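Local atomic coordinates of 3-hydroxyisobutyrate dehydrogenase family protein (Geobacter sulfurreducens, PDB entry 3PDU), a protein that reduces succinic semialdehyde to gamma-hydroxybutyrate, probably using NADPH, and belongs to the beta-hydroxyacid dehydrogenase family. Residues L9-G14 / F228-P233; P15-L20 / A38-L43; I92-V97 / P149-L154; Q180-L185 / Q221-G226. All coordinates share one frame; numbering follows the deposited sequence.

Contact 1 of 4, residues L9-G14 / F228-P233. With NAP (NADP nicotinamide-adenine-dinucleotide phosphate), chain I.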
# COMPACT_ATOMS: atom_id res chain seq x y z
N LEU A 9 -1.72 -26.40 24.44
CA LEU A 9 -0.77 -25.92 25.44
C LEU A 9 0.39 -25.25 24.73
O LEU A 9 1.51 -25.76 24.73
CB LEU A 9 -0.27 -27.09 26.30
CG LEU A 9 -1.41 -27.81 27.04
CD1 LEU A 9 -0.90 -29.07 27.73
CD2 LEU A 9 -2.09 -26.87 28.04
N GLY A 10 0.11 -24.11 24.12
CA GLY A 10 1.14 -23.38 23.40
C GLY A 10 1.70 -22.27 24.27
O GLY A 10 1.66 -22.36 25.51
N ILE A 11 2.22 -21.24 23.63
CA ILE A 11 2.79 -20.10 24.33
C ILE A 11 1.77 -19.48 25.28
O ILE A 11 2.13 -19.12 26.41
CB ILE A 11 3.31 -19.04 23.34
CG1 ILE A 11 4.57 -19.57 22.65
CG2 ILE A 11 3.59 -17.71 24.05
CD1 ILE A 11 4.97 -18.81 21.42
N MET A 12 0.52 -19.37 24.83
CA MET A 12 -0.55 -18.83 25.67
C MET A 12 -1.21 -19.91 26.53
O MET A 12 -1.43 -19.72 27.73
CB MET A 12 -1.63 -18.15 24.80
CG MET A 12 -1.15 -16.91 24.02
SD MET A 12 -0.75 -15.55 25.13
CE MET A 12 -2.40 -15.00 25.61
N GLY A 13 -1.53 -21.05 25.91
CA GLY A 13 -2.28 -22.10 26.58
C GLY A 13 -1.56 -22.74 27.76
O GLY A 13 -2.19 -23.15 28.74
N GLY A 14 -0.24 -22.88 27.64
CA GLY A 14 0.55 -23.44 28.73
C GLY A 14 0.36 -22.64 30.02
O GLY A 14 -0.08 -23.19 31.03
N PHE A 228 14.58 -10.93 19.25
CA PHE A 228 13.12 -10.99 19.24
C PHE A 228 12.56 -12.26 19.89
O PHE A 228 11.87 -13.05 19.23
CB PHE A 228 12.59 -10.83 17.81
CG PHE A 228 13.09 -9.58 17.13
CD1 PHE A 228 12.39 -8.39 17.23
CD2 PHE A 228 14.28 -9.60 16.43
CE1 PHE A 228 12.85 -7.24 16.62
CE2 PHE A 228 14.76 -8.45 15.83
CZ PHE A 228 14.05 -7.27 15.93
N PRO A 229 12.82 -12.43 21.19
CA PRO A 229 12.28 -13.59 21.91
C PRO A 229 10.75 -13.57 21.83
O PRO A 229 10.12 -12.52 21.99
CB PRO A 229 12.75 -13.37 23.35
CG PRO A 229 12.98 -11.89 23.44
CD PRO A 229 13.46 -11.46 22.10
N THR A 230 10.15 -14.73 21.59
CA THR A 230 8.75 -14.76 21.16
C THR A 230 7.74 -14.58 22.27
O THR A 230 7.65 -15.42 23.17
CB THR A 230 8.45 -16.08 20.42
OG1 THR A 230 9.43 -16.27 19.39
CG2 THR A 230 7.06 -16.04 19.80
N SER A 231 6.99 -13.48 22.23
CA SER A 231 5.80 -13.34 23.08
C SER A 231 4.54 -13.63 22.26
O SER A 231 3.67 -14.38 22.69
CB SER A 231 5.71 -11.96 23.72
OG SER A 231 6.69 -11.82 24.74
N PHE A 232 4.45 -13.01 21.09
CA PHE A 232 3.34 -13.26 20.18
C PHE A 232 3.97 -13.59 18.84
O PHE A 232 4.62 -12.75 18.23
CB PHE A 232 2.45 -12.01 20.10
CG PHE A 232 1.30 -12.12 19.13
CD1 PHE A 232 0.54 -13.27 19.07
CD2 PHE A 232 0.96 -11.04 18.33
CE1 PHE A 232 -0.54 -13.36 18.19
CE2 PHE A 232 -0.12 -11.11 17.46
CZ PHE A 232 -0.87 -12.28 17.38
N PRO A 233 3.83 -14.86 18.40
CA PRO A 233 4.51 -15.33 17.19
C PRO A 233 4.14 -14.48 15.97
O PRO A 233 2.97 -14.17 15.77
CB PRO A 233 4.01 -16.76 17.03
CG PRO A 233 3.71 -17.19 18.45
CD PRO A 233 3.10 -15.95 19.08
PA NAP I . 1.30 -21.31 19.67
O1A NAP I . 1.78 -21.35 18.27
O2A NAP I . 2.38 -21.31 20.67
O5B NAP I . 0.28 -22.50 19.97
C5B NAP I . -0.69 -22.96 19.06
C4B NAP I . -1.40 -24.15 19.71
O4B NAP I . -2.32 -24.70 18.78
C3B NAP I . -0.45 -25.29 20.09
O3B NAP I . -0.99 -25.94 21.23
C2B NAP I . -0.55 -26.23 18.90
O2B NAP I . -0.32 -27.59 19.15
C1B NAP I . -2.02 -26.05 18.57
N9A NAP I . -2.34 -26.43 17.19
C8A NAP I . -1.96 -25.83 16.02
N7A NAP I . -2.52 -26.53 15.00
C5A NAP I . -3.25 -27.54 15.50
C6A NAP I . -4.01 -28.54 14.91
N6A NAP I . -4.13 -28.60 13.57
N1A NAP I . -4.64 -29.45 15.71
C2A NAP I . -4.53 -29.39 17.09
N3A NAP I . -3.76 -28.40 17.67
C4A NAP I . -3.14 -27.49 16.88
O3 NAP I . 0.36 -20.02 19.75
PN NAP I . -0.13 -19.09 20.96
O1N NAP I . 0.70 -17.87 20.95
O2N NAP I . -0.32 -19.93 22.16
O5D NAP I . -1.56 -18.70 20.33
C5D NAP I . -2.73 -19.45 20.54
C4D NAP I . -3.89 -18.55 20.12
O4D NAP I . -3.92 -17.40 20.95
C3D NAP I . -3.69 -18.03 18.70
O3D NAP I . -4.97 -17.88 18.11
C2D NAP I . -3.09 -16.65 18.89
O2D NAP I . -3.36 -15.78 17.80
C1D NAP I . -3.84 -16.24 20.15
N1N NAP I . -3.21 -15.20 20.97
C2N NAP I . -1.85 -15.18 21.17
C3N NAP I . -1.29 -14.19 21.97
C7N NAP I . 0.20 -14.16 22.24
O7N NAP I . 0.75 -12.97 22.72
N7N NAP I . 0.99 -15.21 22.01
C4N NAP I . -2.11 -13.24 22.57
C5N NAP I . -3.49 -13.28 22.38
C6N NAP I . -4.03 -14.28 21.58
P2B NAP I . 1.15 -28.21 18.96
O1X NAP I . 0.91 -29.67 18.66
O2X NAP I . 1.85 -27.49 17.83
O3X NAP I . 1.94 -28.03 20.22
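I11 lays its CD1 methyl against CG of the P233 ring, 3.6 Å away, and brings the same methyl near CG2 of T230. Its other branch, CG2, rests 3.6 Å from the S231 carbonyl O. This small apolar bridge links the glycine-rich, Rossmann-type dinucleotide loop 9-14 to the 228-233 loop of the helical domain, and NADP fills the gap beside it. On the loop side the backbone grips the diphosphate: I11 N gives a nearly straight bond to O2A (3.0 Å, 176°), and M12 N another to O2N (2.9 Å). At G10 a side chain would run into the O5B atom of the cofactor. From the other segment, the S231 carbonyl O takes the carboxamide N7N at 2.9 Å. M12, bent at both chi2 (-67°) and chi3 (-74°), curls over one face of the nicotinamide, with SD 3.3 Å from C7N and CE 3.5 Å from C4N. F232 lies on the opposite side, its CD1 3.3 Å from C7N. Were M12 cut back to an alanine, that face would probably lose its thioether cover and the ring gain freedom to tilt. Within these two segments, backbone groups hold the diphosphate from one side and the carboxamide from the other, consistent with a cofactor held at the interface of the domains.

Contact 2 of 4, residues P15-L20 / A38-L43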
# COMPACT_ATOMS: atom_id res chain seq x y z
N PRO A 15 0.70 -21.34 29.99
CA PRO A 15 0.57 -20.48 31.18
C PRO A 15 -0.88 -20.37 31.66
O PRO A 15 -1.12 -20.30 32.87
CB PRO A 15 1.05 -19.11 30.68
CG PRO A 15 1.84 -19.38 29.46
CD PRO A 15 1.42 -20.69 28.89
N MET A 16 -1.83 -20.35 30.73
CA MET A 16 -3.24 -20.25 31.10
C MET A 16 -3.69 -21.51 31.82
O MET A 16 -4.32 -21.43 32.88
CB MET A 16 -4.13 -19.99 29.86
CG MET A 16 -3.93 -18.60 29.27
SD MET A 16 -4.61 -18.49 27.61
CE MET A 16 -6.39 -18.51 27.88
N ALA A 17 -3.37 -22.67 31.25
CA ALA A 17 -3.71 -23.93 31.91
C ALA A 17 -3.05 -24.01 33.29
O ALA A 17 -3.68 -24.44 34.26
CB ALA A 17 -3.32 -25.13 31.03
N ALA A 18 -1.81 -23.56 33.38
CA ALA A 18 -1.07 -23.59 34.64
C ALA A 18 -1.73 -22.70 35.70
O ALA A 18 -1.76 -23.04 36.89
CB ALA A 18 0.38 -23.17 34.43
N ASN A 19 -2.24 -21.54 35.28
CA ASN A 19 -2.98 -20.68 36.19
C ASN A 19 -4.21 -21.35 36.80
O ASN A 19 -4.51 -21.15 37.97
CB ASN A 19 -3.38 -19.38 35.49
CG ASN A 19 -2.24 -18.39 35.43
OD1 ASN A 19 -1.26 -18.52 36.17
ND2 ASN A 19 -2.35 -17.39 34.56
N LEU A 20 -4.92 -22.16 36.01
CA LEU A 20 -6.09 -22.86 36.52
C LEU A 20 -5.67 -23.91 37.55
O LEU A 20 -6.29 -24.05 38.60
CB LEU A 20 -6.87 -23.52 35.38
CG LEU A 20 -7.48 -22.56 34.35
CD1 LEU A 20 -8.24 -23.33 33.27
CD2 LEU A 20 -8.40 -21.55 35.03
N ALA A 38 3.56 -32.32 29.71
CA ALA A 38 4.38 -32.77 30.84
C ALA A 38 4.44 -31.80 32.03
O ALA A 38 4.19 -32.20 33.15
CB ALA A 38 5.80 -33.15 30.39
N PRO A 39 4.81 -30.53 31.78
CA PRO A 39 4.89 -29.57 32.89
C PRO A 39 3.54 -29.38 33.58
O PRO A 39 3.50 -29.16 34.79
CB PRO A 39 5.31 -28.26 32.21
CG PRO A 39 5.80 -28.65 30.86
CD PRO A 39 5.08 -29.90 30.48
N LEU A 40 2.45 -29.43 32.82
CA LEU A 40 1.12 -29.27 33.42
C LEU A 40 0.72 -30.48 34.26
O LEU A 40 0.14 -30.33 35.34
CB LEU A 40 0.09 -28.96 32.33
CG LEU A 40 0.50 -27.51 32.03
CD1 LEU A 40 0.80 -27.23 30.59
CD2 LEU A 40 -0.46 -26.50 32.66
N VAL A 41 1.04 -31.67 33.78
CA VAL A 41 0.81 -32.88 34.58
C VAL A 41 1.64 -32.87 35.87
O VAL A 41 1.13 -33.21 36.93
CB VAL A 41 1.13 -34.15 33.76
CG1 VAL A 41 0.97 -35.41 34.64
CG2 VAL A 41 0.23 -34.22 32.54
N ALA A 42 2.90 -32.45 35.77
CA ALA A 42 3.74 -32.37 36.97
C ALA A 42 3.19 -31.38 38.00
O ALA A 42 3.41 -31.54 39.20
CB ALA A 42 5.19 -32.02 36.60
N LEU A 43 2.47 -30.37 37.52
CA LEU A 43 1.86 -29.35 38.38
C LEU A 43 0.59 -29.88 39.01
O LEU A 43 0.12 -29.35 40.02
CB LEU A 43 1.51 -28.09 37.58
CG LEU A 43 2.52 -26.94 37.43
CD1 LEU A 43 1.89 -25.82 36.59
CD2 LEU A 43 2.97 -26.41 38.79
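A17 and A18 offer two small methyl groups to L40 across a pair of neighbouring helices in the Rossmann-type NADP-binding domain. Helix 13-23 connects strand 4-7 to strand 27-30 in a beta-alpha-beta unit, and helix 38-43 follows in the next connection, to strand 46-47. The helices run almost parallel, 7° between the axes of the two segments, with a closest approach of 10.0 Å. The tight part is the buried branch of L40. Its CD2 methyl drops between the two alanines, 3.6 Å from A17 CB and 3.9 Å from A18 CB, and comes to 3.3 Å of A18 N. Such an approach to a backbone nitrogen works because neither alanine carries anything beyond CB to hold the leucine off. The leucine's chi2 of 126° lies away from the staggered positions, perhaps a cost of fitting the methyl in. Behind the tight side, A17 packs on F6 of strand 4-7 and, together with L40, on L9, which closes the helix pair against the sheet and the cofactor loop. The other end is looser. L43 is exposed and meets helix 13-23 through a single methyl, while A38, P39 and A42 line the outer, solvent-facing surface of helix 38-43 and V41 is partly accessible. Every contact between the two helices here is apolar or a methyl against the backbone. At the solvent margin the last of them is L43 CD1, resting 3.7 Å from A18 CB.

Contact 3 of 4, residues I92-V97 / P149-L154. With NAP (NADP nicotinamide-adenine-dinucleotide phosphate), chain I.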
# COMPACT_ATOMS: atom_id res chain seq x y z
N ILE A 92 -15.36 -23.46 25.64
CA ILE A 92 -15.01 -22.05 25.54
C ILE A 92 -13.77 -21.94 24.67
O ILE A 92 -12.68 -22.30 25.09
CB ILE A 92 -14.70 -21.43 26.93
CG1 ILE A 92 -15.92 -21.57 27.86
CG2 ILE A 92 -14.28 -19.97 26.79
CD1 ILE A 92 -15.70 -21.03 29.26
N ASP A 93 -13.95 -21.47 23.45
CA ASP A 93 -12.82 -21.38 22.53
C ASP A 93 -12.21 -20.00 22.63
O ASP A 93 -12.84 -19.00 22.28
CB ASP A 93 -13.25 -21.71 21.09
CG ASP A 93 -12.06 -22.04 20.18
OD1 ASP A 93 -10.90 -21.81 20.59
OD2 ASP A 93 -12.29 -22.52 19.05
N MET A 94 -10.99 -19.95 23.14
CA MET A 94 -10.31 -18.68 23.37
C MET A 94 -9.30 -18.38 22.27
O MET A 94 -8.58 -17.38 22.33
CB MET A 94 -9.66 -18.68 24.75
CG MET A 94 -10.70 -18.91 25.86
SD MET A 94 -10.06 -18.77 27.55
CE MET A 94 -10.11 -17.01 27.81
N SER A 95 -9.26 -19.25 21.26
CA SER A 95 -8.40 -19.07 20.08
C SER A 95 -8.80 -17.82 19.31
O SER A 95 -9.99 -17.48 19.24
CB SER A 95 -8.56 -20.27 19.13
OG SER A 95 -8.42 -21.51 19.80
N THR A 96 -7.83 -17.14 18.69
CA THR A 96 -8.18 -16.03 17.80
C THR A 96 -8.50 -16.57 16.41
O THR A 96 -7.62 -17.06 15.72
CB THR A 96 -7.06 -14.97 17.71
OG1 THR A 96 -6.86 -14.38 19.01
CG2 THR A 96 -7.43 -13.84 16.71
N VAL A 97 -9.78 -16.50 16.04
CA VAL A 97 -10.27 -17.01 14.77
C VAL A 97 -11.25 -16.00 14.18
O VAL A 97 -11.58 -14.99 14.82
CB VAL A 97 -10.99 -18.39 14.94
CG1 VAL A 97 -10.03 -19.48 15.47
CG2 VAL A 97 -12.21 -18.25 15.86
N PRO A 149 -15.17 -18.05 38.00
CA PRO A 149 -13.99 -18.29 38.83
C PRO A 149 -12.74 -18.62 37.99
O PRO A 149 -11.63 -18.19 38.32
CB PRO A 149 -14.42 -19.47 39.72
CG PRO A 149 -15.91 -19.30 39.86
CD PRO A 149 -16.35 -18.79 38.49
N ALA A 150 -12.92 -19.36 36.91
CA ALA A 150 -11.79 -19.64 36.03
C ALA A 150 -11.30 -18.37 35.31
O ALA A 150 -10.09 -18.15 35.19
CB ALA A 150 -12.15 -20.77 35.04
N PHE A 151 -12.22 -17.54 34.83
CA PHE A 151 -11.84 -16.30 34.16
C PHE A 151 -11.07 -15.37 35.11
O PHE A 151 -10.19 -14.63 34.68
CB PHE A 151 -13.07 -15.57 33.58
CG PHE A 151 -13.59 -16.16 32.28
CD1 PHE A 151 -12.79 -16.98 31.50
CD2 PHE A 151 -14.86 -15.85 31.83
CE1 PHE A 151 -13.27 -17.51 30.29
CE2 PHE A 151 -15.34 -16.37 30.62
CZ PHE A 151 -14.54 -17.19 29.85
N ALA A 152 -11.39 -15.42 36.40
CA ALA A 152 -10.67 -14.62 37.38
C ALA A 152 -9.21 -15.09 37.56
O ALA A 152 -8.34 -14.29 37.89
CB ALA A 152 -11.40 -14.60 38.72
N ALA A 153 -8.96 -16.37 37.35
CA ALA A 153 -7.59 -16.89 37.37
C ALA A 153 -6.83 -16.54 36.09
O ALA A 153 -5.60 -16.52 36.07
CB ALA A 153 -7.61 -18.41 37.57
N LEU A 154 -7.57 -16.27 35.02
CA LEU A 154 -6.93 -16.04 33.72
C LEU A 154 -6.74 -14.58 33.35
O LEU A 154 -5.77 -14.23 32.66
CB LEU A 154 -7.74 -16.72 32.62
CG LEU A 154 -7.87 -18.25 32.68
CD1 LEU A 154 -8.74 -18.70 31.52
CD2 LEU A 154 -6.52 -18.93 32.62
PA NAP I . 1.30 -21.31 19.67
O1A NAP I . 1.78 -21.35 18.27
O2A NAP I . 2.38 -21.31 20.67
O5B NAP I . 0.28 -22.50 19.97
C5B NAP I . -0.69 -22.96 19.06
C4B NAP I . -1.40 -24.15 19.71
O4B NAP I . -2.32 -24.70 18.78
C3B NAP I . -0.45 -25.29 20.09
O3B NAP I . -0.99 -25.94 21.23
C2B NAP I . -0.55 -26.23 18.90
O2B NAP I . -0.32 -27.59 19.15
C1B NAP I . -2.02 -26.05 18.57
N9A NAP I . -2.34 -26.43 17.19
C8A NAP I . -1.96 -25.83 16.02
N7A NAP I . -2.52 -26.53 15.00
C5A NAP I . -3.25 -27.54 15.50
C6A NAP I . -4.01 -28.54 14.91
N6A NAP I . -4.13 -28.60 13.57
N1A NAP I . -4.64 -29.45 15.71
C2A NAP I . -4.53 -29.39 17.09
N3A NAP I . -3.76 -28.40 17.67
C4A NAP I . -3.14 -27.49 16.88
O3 NAP I . 0.36 -20.02 19.75
PN NAP I . -0.13 -19.09 20.96
O1N NAP I . 0.70 -17.87 20.95
O2N NAP I . -0.32 -19.93 22.16
O5D NAP I . -1.56 -18.70 20.33
C5D NAP I . -2.73 -19.45 20.54
C4D NAP I . -3.89 -18.55 20.12
O4D NAP I . -3.92 -17.40 20.95
C3D NAP I . -3.69 -18.03 18.70
O3D NAP I . -4.97 -17.88 18.11
C2D NAP I . -3.09 -16.65 18.89
O2D NAP I . -3.36 -15.78 17.80
C1D NAP I . -3.84 -16.24 20.15
N1N NAP I . -3.21 -15.20 20.97
C2N NAP I . -1.85 -15.18 21.17
C3N NAP I . -1.29 -14.19 21.97
C7N NAP I . 0.20 -14.16 22.24
O7N NAP I . 0.75 -12.97 22.72
N7N NAP I . 0.99 -15.21 22.01
C4N NAP I . -2.11 -13.24 22.57
C5N NAP I . -3.49 -13.28 22.38
C6N NAP I . -4.03 -14.28 21.58
P2B NAP I . 1.15 -28.21 18.96
O1X NAP I . 0.91 -29.67 18.66
O2X NAP I . 1.85 -27.49 17.83
O3X NAP I . 1.94 -28.03 20.22
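Turned at chi3 to 83° after an extended chi2, the M94 side chain carries its CE methyl to the ring of F151, 4.0 Å from CE1. F151 leaves its helix with CG beside the backbone N and anti to the carbonyl carbon (chi1 -79°), which swings its ring toward the sheet. The contact belongs to the Rossmann-type domain: strand 90-93 and the loop after it pack under helix 148-154, which leads into strand 157-160. I92 and F151 reach toward each other from opposite directions, and both CG2 and CD1 of I92 stand 4.1 Å from the ring atom CZ of F151. L154 fills in beside M94, its CD1 meeting SD at an oblique crossing, 4.2 Å away. All four side chains are buried, and M16 of helix 13-23 packs on both M94 and L154, so the group is continuous with the packing under the neighbouring helix. Past the strand, the chain turns toward the cofactor. D93 OD1 forms an Asx turn by accepting S95 N, which arrives from above the carboxylate plane; the same oxygen receives S95 OG at 2.6 Å through its syn lone pair. S95 OG in turn accepts from L65 N, which ties the turn to the adjacent loop. Just beyond, T96 presents its amide to the nicotinamide ribose, where T96 N donates to NADP O3D at 3.0 Å, with an angle of 152° at the hydrogen.

Contact 4 of 4, residues Q180-L185 / Q221-G226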
# COMPACT_ATOMS: atom_id res chain seq x y z
N GLN A 180 -0.73 -2.66 12.69
CA GLN A 180 -0.35 -1.41 12.06
C GLN A 180 0.54 -0.55 12.97
O GLN A 180 1.44 0.15 12.50
CB GLN A 180 -1.58 -0.64 11.60
CG GLN A 180 -2.36 -1.37 10.49
CD GLN A 180 -3.47 -0.51 9.90
OE1 GLN A 180 -4.65 -0.85 10.00
NE2 GLN A 180 -3.10 0.59 9.29
N MET A 181 0.29 -0.60 14.28
CA MET A 181 1.17 0.12 15.21
C MET A 181 2.59 -0.42 15.19
O MET A 181 3.56 0.34 15.32
CB MET A 181 0.64 0.08 16.65
CG MET A 181 -0.51 1.05 16.89
SD MET A 181 -1.10 0.93 18.59
CE MET A 181 0.30 1.57 19.52
N MET A 182 2.72 -1.74 15.04
CA MET A 182 4.04 -2.36 15.04
C MET A 182 4.81 -1.99 13.77
O MET A 182 6.01 -1.69 13.83
CB MET A 182 3.96 -3.88 15.20
CG MET A 182 5.34 -4.56 15.31
SD MET A 182 6.16 -4.14 16.87
CE MET A 182 7.66 -3.39 16.24
N THR A 183 4.13 -2.00 12.62
CA THR A 183 4.81 -1.60 11.39
C THR A 183 5.13 -0.09 11.41
O THR A 183 6.15 0.33 10.88
CB THR A 183 4.06 -1.98 10.09
OG1 THR A 183 2.74 -1.40 10.08
CG2 THR A 183 3.98 -3.49 9.92
N ALA A 184 4.27 0.70 12.04
CA ALA A 184 4.54 2.12 12.20
C ALA A 184 5.81 2.35 13.02
O ALA A 184 6.71 3.08 12.60
CB ALA A 184 3.35 2.83 12.85
N LEU A 185 5.88 1.72 14.19
CA LEU A 185 7.07 1.80 15.03
C LEU A 185 8.31 1.28 14.30
O LEU A 185 9.37 1.91 14.33
CB LEU A 185 6.88 1.05 16.35
CG LEU A 185 8.10 1.05 17.29
CD1 LEU A 185 8.34 2.45 17.82
CD2 LEU A 185 7.90 0.08 18.44
N GLN A 221 12.70 -1.91 22.78
CA GLN A 221 13.94 -2.51 23.26
C GLN A 221 14.38 -3.69 22.41
O GLN A 221 15.58 -3.92 22.24
CB GLN A 221 13.84 -2.90 24.74
CG GLN A 221 13.79 -1.69 25.68
CD GLN A 221 14.99 -0.76 25.51
OE1 GLN A 221 16.15 -1.21 25.51
NE2 GLN A 221 14.72 0.54 25.36
N MET A 222 13.43 -4.45 21.88
CA MET A 222 13.77 -5.52 20.94
C MET A 222 14.41 -4.93 19.69
O MET A 222 15.37 -5.49 19.15
CB MET A 222 12.52 -6.30 20.52
CG MET A 222 11.94 -7.18 21.57
SD MET A 222 10.58 -8.13 20.88
CE MET A 222 9.94 -8.91 22.36
N LEU A 223 13.86 -3.82 19.22
CA LEU A 223 14.38 -3.20 18.00
C LEU A 223 15.82 -2.74 18.22
O LEU A 223 16.66 -2.84 17.33
CB LEU A 223 13.51 -2.01 17.57
CG LEU A 223 12.02 -2.27 17.37
CD1 LEU A 223 11.37 -1.10 16.63
CD2 LEU A 223 11.79 -3.55 16.60
N LEU A 224 16.10 -2.22 19.42
CA LEU A 224 17.46 -1.77 19.71
C LEU A 224 18.43 -2.93 19.84
O LEU A 224 19.57 -2.86 19.38
CB LEU A 224 17.48 -0.92 20.99
CG LEU A 224 16.64 0.36 20.97
CD1 LEU A 224 16.87 1.18 22.24
CD2 LEU A 224 16.99 1.19 19.75
N SER A 225 17.98 -4.02 20.46
CA SER A 225 18.86 -5.15 20.74
C SER A 225 19.03 -6.05 19.51
O SER A 225 20.03 -6.76 19.39
CB SER A 225 18.33 -5.97 21.92
OG SER A 225 17.16 -6.68 21.56
N GLY A 226 18.05 -6.03 18.61
CA GLY A 226 18.03 -6.94 17.48
C GLY A 226 17.67 -8.36 17.89
O GLY A 226 17.89 -9.31 17.14
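This is an apolar helix-to-helix contact in the all-helical C-terminal domain, where the long helix 166-194 meets the end of helix 214-225. A single leucine, L223, serves both partners, sending a different methyl to each. Its CD2 meets CE of M182 tip to tip at 4.1 Å. The methionine leaves its helix with CG anti to the backbone N (chi1 -176°), and a bend at chi2 then carries its end across to the leucine. The other methyl of L223, CD1, lies across L185, 4.0 Å from CG and 4.1 Å from CD2. M182 and L185 are about one helical turn apart, so L223 rests on two residues of the same helix face. F216, at the start of helix 214-225, and L206 of helix 199-208 also pack on L185. Helix 166-194 takes part in the assembly as well: M211 of a second subunit packs on M181. Helix 214-225 ends at S225, and G226 follows with a positive phi that suits glycine. With methyl groups and a branched carbon, L185 CG, as the touching atoms, the two segments are held by dispersion and burial; a weak hydrogen bond from R193 NH2, farther along helix 166-194, to L223 O adds a polar tie.

Contacts 2 and 3 both lie in the Rossmann-type domain, their centres about 15 Å apart, and meet where M16 and L20 of helix 13-23 pack on helix 148-154. Contact 4 belongs to the helical domain, its centre about 31 Å from that of contact 2 and about 28 Å from that of contact 3, and touches neither. Contact 1 spans the two: segment 9-14 runs into helix 13-23 and packs on contact 2 through L9, whereas F228 and P229 abut M222 and L223 of contact 4. Along the chain, contacts 2, 3 and 4 follow in turn within the span contact 1 closes. Contacts 1 and 3 both touch NADP, and contact 1, drawn from both domains, places it where they meet.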